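Local coordinates for ORC2 (Aeropyrum pernix, PDB 1W5T), which binds DNA and ATP as a Cdc6/Orc-type AAA+ ATPase and takes part in the regulation of DNA replication, at residues 332-337 with 353-358; 339-342 with 348-351. All blocks are in the same frame, centred on the assembly; numbering follows the deposited sequence.

Interaction 1 (332-337 with 353-358); sequences LLRQRY and TQYHIY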
loop_
_atom_site.group_PDB
_atom_site.type_symbol
_atom_site.label_atom_id
_atom_site.label_comp_id
_atom_site.label_asym_id
_atom_site.label_seq_id
_atom_site.Cartn_x
_atom_site.Cartn_y
_atom_site.Cartn_z
ATOM N N LEU A 332 -33.367 11.046 2.734
ATOM C CA LEU A 332 -32.812 12.370 3.034
ATOM C C LEU A 332 -31.600 12.725 2.132
ATOM O O LEU A 332 -31.488 13.864 1.649
ATOM C CB LEU A 332 -32.391 12.439 4.508
ATOM C CG LEU A 332 -32.668 13.605 5.482
ATOM C CD1 LEU A 332 -31.530 13.790 6.472
ATOM C CD2 LEU A 332 -33.037 14.942 4.842
ATOM N N LEU A 333 -30.693 11.773 1.919
ATOM C CA LEU A 333 -29.535 12.032 1.080
ATOM C C LEU A 333 -29.964 12.540 -0.298
ATOM O O LEU A 333 -29.519 13.614 -0.728
ATOM C CB LEU A 333 -28.624 10.799 1.008
ATOM C CG LEU A 333 -27.245 10.930 0.344
ATOM C CD1 LEU A 333 -26.440 12.158 0.837
ATOM C CD2 LEU A 333 -26.439 9.671 0.516
ATOM N N ARG A 334 -30.850 11.778 -0.949
ATOM C CA ARG A 334 -31.439 12.128 -2.234
ATOM C C ARG A 334 -32.055 13.532 -2.194
ATOM O O ARG A 334 -31.805 14.360 -3.093
ATOM C CB ARG A 334 -32.494 11.085 -2.643
ATOM C CG ARG A 334 -33.061 11.232 -4.067
ATOM C CD ARG A 334 -32.010 11.439 -5.185
ATOM N NE ARG A 334 -32.602 12.058 -6.376
ATOM C CZ ARG A 334 -32.056 12.077 -7.593
ATOM N NH1 ARG A 334 -32.669 12.672 -8.600
ATOM N NH2 ARG A 334 -30.890 11.520 -7.814
ATOM N N GLN A 335 -32.847 13.804 -1.156
ATOM C CA GLN A 335 -33.484 15.124 -0.985
ATOM C C GLN A 335 -32.438 16.240 -0.989
ATOM O O GLN A 335 -32.497 17.153 -1.818
ATOM C CB GLN A 335 -34.271 15.178 0.317
ATOM C CG GLN A 335 -35.679 15.691 0.192
ATOM C CD GLN A 335 -36.509 15.347 1.430
ATOM O OE1 GLN A 335 -37.236 16.206 1.966
ATOM N NE2 GLN A 335 -36.394 14.092 1.899
ATOM N N ARG A 336 -31.478 16.137 -0.069
ATOM C CA ARG A 336 -30.361 17.077 0.015
ATOM C C ARG A 336 -29.530 17.176 -1.263
ATOM O O ARG A 336 -28.989 18.224 -1.569
ATOM C CB ARG A 336 -29.448 16.706 1.178
ATOM C CG ARG A 336 -30.032 17.010 2.552
ATOM C CD ARG A 336 -29.082 16.698 3.677
ATOM N NE ARG A 336 -29.748 16.769 4.966
ATOM C CZ ARG A 336 -29.147 16.600 6.145
ATOM N NH1 ARG A 336 -29.870 16.695 7.259
ATOM N NH2 ARG A 336 -27.840 16.326 6.220
ATOM N N TYR A 337 -29.414 16.071 -1.994
ATOM C CA TYR A 337 -28.646 16.035 -3.226
ATOM C C TYR A 337 -29.336 16.879 -4.290
ATOM O O TYR A 337 -28.679 17.685 -4.960
ATOM C CB TYR A 337 -28.465 14.589 -3.725
ATOM C CG TYR A 337 -28.017 14.538 -5.164
ATOM C CD1 TYR A 337 -26.737 14.940 -5.522
ATOM C CD2 TYR A 337 -28.890 14.141 -6.173
ATOM C CE1 TYR A 337 -26.325 14.920 -6.823
ATOM C CE2 TYR A 337 -28.490 14.134 -7.495
ATOM C CZ TYR A 337 -27.196 14.521 -7.811
ATOM O OH TYR A 337 -26.775 14.484 -9.124
ATOM N N THR A 353 -31.156 6.395 -11.389
ATOM C CA THR A 353 -30.297 5.359 -11.952
ATOM C C THR A 353 -28.816 5.773 -11.883
ATOM O O THR A 353 -27.996 5.067 -11.304
ATOM C CB THR A 353 -30.769 5.093 -13.426
ATOM O OG1 THR A 353 -31.315 3.776 -13.535
ATOM C CG2 THR A 353 -29.622 5.160 -14.450
ATOM N N GLN A 354 -28.507 6.950 -12.429
ATOM C CA GLN A 354 -27.157 7.456 -12.396
ATOM C C GLN A 354 -26.710 7.708 -10.959
ATOM O O GLN A 354 -25.592 7.394 -10.598
ATOM C CB GLN A 354 -27.006 8.692 -13.294
ATOM C CG GLN A 354 -25.563 9.148 -13.482
ATOM C CD GLN A 354 -24.736 8.191 -14.349
ATOM O OE1 GLN A 354 -24.714 8.336 -15.571
ATOM N NE2 GLN A 354 -24.054 7.229 -13.723
ATOM N N TYR A 355 -27.627 8.193 -10.135
ATOM C CA TYR A 355 -27.391 8.496 -8.722
ATOM C C TYR A 355 -26.860 7.330 -7.914
ATOM O O TYR A 355 -25.948 7.507 -7.101
ATOM C CB TYR A 355 -28.698 8.993 -8.091
ATOM C CG TYR A 355 -28.666 9.217 -6.598
ATOM C CD1 TYR A 355 -27.949 10.276 -6.053
ATOM C CD2 TYR A 355 -29.387 8.398 -5.730
ATOM C CE1 TYR A 355 -27.935 10.517 -4.684
ATOM C CE2 TYR A 355 -29.385 8.642 -4.365
ATOM C CZ TYR A 355 -28.642 9.710 -3.857
ATOM O OH TYR A 355 -28.588 9.971 -2.502
ATOM N N HIS A 356 -27.484 6.171 -8.123
ATOM C CA HIS A 356 -27.188 4.912 -7.440
ATOM C C HIS A 356 -25.849 4.338 -7.846
ATOM O O HIS A 356 -25.201 3.704 -7.044
ATOM C CB HIS A 356 -28.305 3.881 -7.708
ATOM C CG HIS A 356 -29.618 4.242 -7.080
ATOM N ND1 HIS A 356 -30.811 3.633 -7.433
ATOM C CD2 HIS A 356 -29.926 5.143 -6.112
ATOM C CE1 HIS A 356 -31.794 4.153 -6.717
ATOM N NE2 HIS A 356 -31.286 5.069 -5.906
ATOM N N ILE A 357 -25.477 4.520 -9.110
ATOM C CA ILE A 357 -24.162 4.155 -9.618
ATOM C C ILE A 357 -23.084 4.971 -8.858
ATOM O O ILE A 357 -22.119 4.415 -8.339
ATOM C CB ILE A 357 -24.127 4.346 -11.165
ATOM C CG1 ILE A 357 -24.662 3.088 -11.871
ATOM C CG2 ILE A 357 -22.734 4.639 -11.679
ATOM C CD1 ILE A 357 -25.550 3.369 -13.125
ATOM N N TYR A 358 -23.292 6.290 -8.780
ATOM C CA TYR A 358 -22.445 7.202 -8.004
ATOM C C TYR A 358 -22.248 6.811 -6.539
ATOM O O TYR A 358 -21.104 6.844 -6.057
ATOM C CB TYR A 358 -23.003 8.606 -8.079
ATOM C CG TYR A 358 -22.795 9.274 -9.413
ATOM C CD1 TYR A 358 -23.702 10.227 -9.894
ATOM C CD2 TYR A 358 -21.695 8.952 -10.194
ATOM C CE1 TYR A 358 -23.494 10.864 -11.125
ATOM C CE2 TYR A 358 -21.477 9.563 -11.419
ATOM C CZ TYR A 358 -22.378 10.519 -11.877
ATOM O OH TYR A 358 -22.123 11.102 -13.094
#

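Interaction 2 (339-342 with 348-351); sequences DASL and KPRG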
loop_
_atom_site.group_PDB
_atom_site.type_symbol
_atom_site.label_atom_id
_atom_site.label_comp_id
_atom_site.label_asym_id
_atom_site.label_seq_id
_atom_site.Cartn_x
_atom_site.Cartn_y
_atom_site.Cartn_z
ATOM N N ASP A 339 -31.763 19.174 -3.715
ATOM C CA ASP A 339 -31.654 20.490 -3.105
ATOM C C ASP A 339 -30.266 21.098 -3.422
ATOM O O ASP A 339 -30.188 22.204 -3.979
ATOM C CB ASP A 339 -31.863 20.421 -1.559
ATOM C CG ASP A 339 -33.359 20.250 -1.115
ATOM O OD1 ASP A 339 -34.296 20.395 -1.930
ATOM O OD2 ASP A 339 -33.688 19.965 0.071
ATOM N N ALA A 340 -29.187 20.374 -3.097
ATOM C CA ALA A 340 -27.833 20.928 -3.200
ATOM C C ALA A 340 -27.318 21.195 -4.615
ATOM O O ALA A 340 -26.650 22.206 -4.826
ATOM C CB ALA A 340 -26.829 20.100 -2.427
ATOM N N SER A 341 -27.599 20.302 -5.562
ATOM C CA SER A 341 -27.100 20.496 -6.927
ATOM C C SER A 341 -27.595 21.815 -7.492
ATOM O O SER A 341 -26.795 22.659 -7.870
ATOM C CB SER A 341 -27.460 19.356 -7.909
ATOM O OG SER A 341 -28.174 18.286 -7.320
ATOM N N LEU A 342 -28.920 21.968 -7.531
ATOM C CA LEU A 342 -29.603 23.143 -8.060
ATOM C C LEU A 342 -29.121 24.426 -7.396
ATOM O O LEU A 342 -28.522 25.275 -8.047
ATOM C CB LEU A 342 -31.103 22.998 -7.826
ATOM C CG LEU A 342 -32.079 23.090 -8.989
ATOM C CD1 LEU A 342 -32.960 21.835 -9.035
ATOM C CD2 LEU A 342 -32.925 24.359 -8.827
ATOM N N LYS A 348 -28.222 20.638 -12.865
ATOM C CA LYS A 348 -29.462 19.886 -12.626
ATOM C C LYS A 348 -29.170 18.471 -12.038
ATOM O O LYS A 348 -28.237 17.784 -12.492
ATOM C CB LYS A 348 -30.411 19.875 -13.851
ATOM C CG LYS A 348 -29.851 19.223 -15.103
ATOM C CD LYS A 348 -30.620 17.943 -15.484
ATOM C CE LYS A 348 -29.968 17.225 -16.681
ATOM N NZ LYS A 348 -29.529 15.822 -16.367
ATOM N N PRO A 349 -29.926 18.068 -11.009
ATOM C CA PRO A 349 -29.691 16.767 -10.350
ATOM C C PRO A 349 -29.854 15.617 -11.322
ATOM O O PRO A 349 -30.809 15.640 -12.090
ATOM C CB PRO A 349 -30.760 16.706 -9.245
ATOM C CG PRO A 349 -31.730 17.813 -9.520
ATOM C CD PRO A 349 -31.020 18.826 -10.375
ATOM N N ARG A 350 -28.918 14.669 -11.299
ATOM C CA ARG A 350 -28.984 13.455 -12.100
ATOM C C ARG A 350 -30.096 12.515 -11.614
ATOM O O ARG A 350 -30.470 12.539 -10.437
ATOM C CB ARG A 350 -27.645 12.724 -12.057
ATOM C CG ARG A 350 -26.439 13.478 -12.607
ATOM C CD ARG A 350 -26.543 13.892 -14.097
ATOM N NE ARG A 350 -25.975 12.900 -15.010
ATOM C CZ ARG A 350 -24.763 12.980 -15.571
ATOM N NH1 ARG A 350 -23.952 14.008 -15.315
ATOM N NH2 ARG A 350 -24.356 12.013 -16.400
ATOM N N GLY A 351 -30.636 11.707 -12.521
ATOM C CA GLY A 351 -31.728 10.806 -12.214
ATOM C C GLY A 351 -31.327 9.692 -11.263
ATOM O O GLY A 351 -30.138 9.444 -11.033
#

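Interaction 1 (332-337 with 353-358)
Helix segments 332-337 and 353-358 cross at 112°, and their axes come no nearer than 12.4 Å. One large side chain, Tyr355, fills most of that distance. Its CG lies anti to the backbone N (chi1 174°), and the ring reaches across to Leu333, Arg334 and Tyr337. Arg334 lies over one ring face. Arg334 CD sits almost above the ring centre, 3.9 Å from the Tyr355 ring centroid, in a CH-pi contact. Its chain is bent at chi2 and runs past the ring in the opposite sense, toward the Tyr355 backbone. There Arg334 NH2 is 3.4 Å from Tyr355 CB. The guanidinium stands nearly upright on the ring, with the planes 83° apart, and makes a cation-pi contact, with Arg334 CZ 4.9 Å from the Tyr355 ring centroid. Tyr352 is a second cation-pi partner. Outside partners hold this group: Glu338 forms a salt bridge with NH1, and Arg350 O accepts a hydrogen bond from NH2. Tyr337 meets the Tyr355 ring obliquely. Tyr355 CD1 lies over one Tyr337 face, 4.0 Å from Tyr337 CD2. The Tyr337 hydroxyl is hydrogen-bonded to His309 and Arg350. At the far end of the Tyr355 ring, OH lies 3.3 Å from Leu333 CG. No hydrogen bond joins the two segments. With an alanine in place of Tyr355, a gap is likely to open between the helices, and Arg334 to lose the ring under its CD and guanidinium. Crossed helices 330-345 and 352-364, packed with helix 308-322, are the helix-turn-helix core of a winged-helix domain.

Interaction 2 (339-342 with 348-351)
The pyrrolidine of Pro349 is the ring at this contact, and two residues of the helix meet it. Ser341 OG sits over the ring, 3.6 Å from Pro349 CB and 3.7 Å from Pro349 CA. Leu342 reaches a different part of the ring: its CD1 lies 3.8 Å from Pro349 CD, and the two side chains cross at a slant. Tyr337 and Glu338, one turn earlier on the same helix, also touch this proline. Pro349 is thus set against the last turns of helix 330-345. The backbones run close here. Ser341 CA is 5.7 Å from Pro349 CA, and Leu342 CA is 5.6 Å from Lys348 CA. Ser341 is buried, and its hydroxyl does two things. It packs on the proline carbons, and it is hydrogen-bonded to the carbonyl O of Tyr337 in its own helix. The polar atom is therefore satisfied within the helix even though the proline offers it only carbon. Leu342 is more exposed, and its CD1 methyl touches the proline at the more exposed side of the contact. No hydrogen bond crosses between the segments. Beyond Pro349 the chain stays extended through Arg350 to Gly351. Gly351 takes the N-cap position before helix 352-364. The proline therefore lies between the end of one helix and the start of the next. This short connection, folded back on the helix it leaves, is the turn of the helix-turn-helix in the winged-helix domain.

How the interactions relate
Both interactions lie in the C-terminal winged-helix domain, away from the nucleotide site, with centres about 9 Å apart. They share helix 330-345: interaction 1 uses its first half and interaction 2 a later part. Along the chain interaction 2 is nested inside interaction 1. The order is 332-337, 339-342, 348-351, 353-358. In interaction 2 the turn lies back against the helix; in interaction 1 the following helix crosses it. Arg350, in the turn, probably hydrogen-bonds through its backbone to 332-337 and so links the two. Helix 352-364 holds the place of the recognition helix in such domains, which is consistent with the DNA binding of this protein.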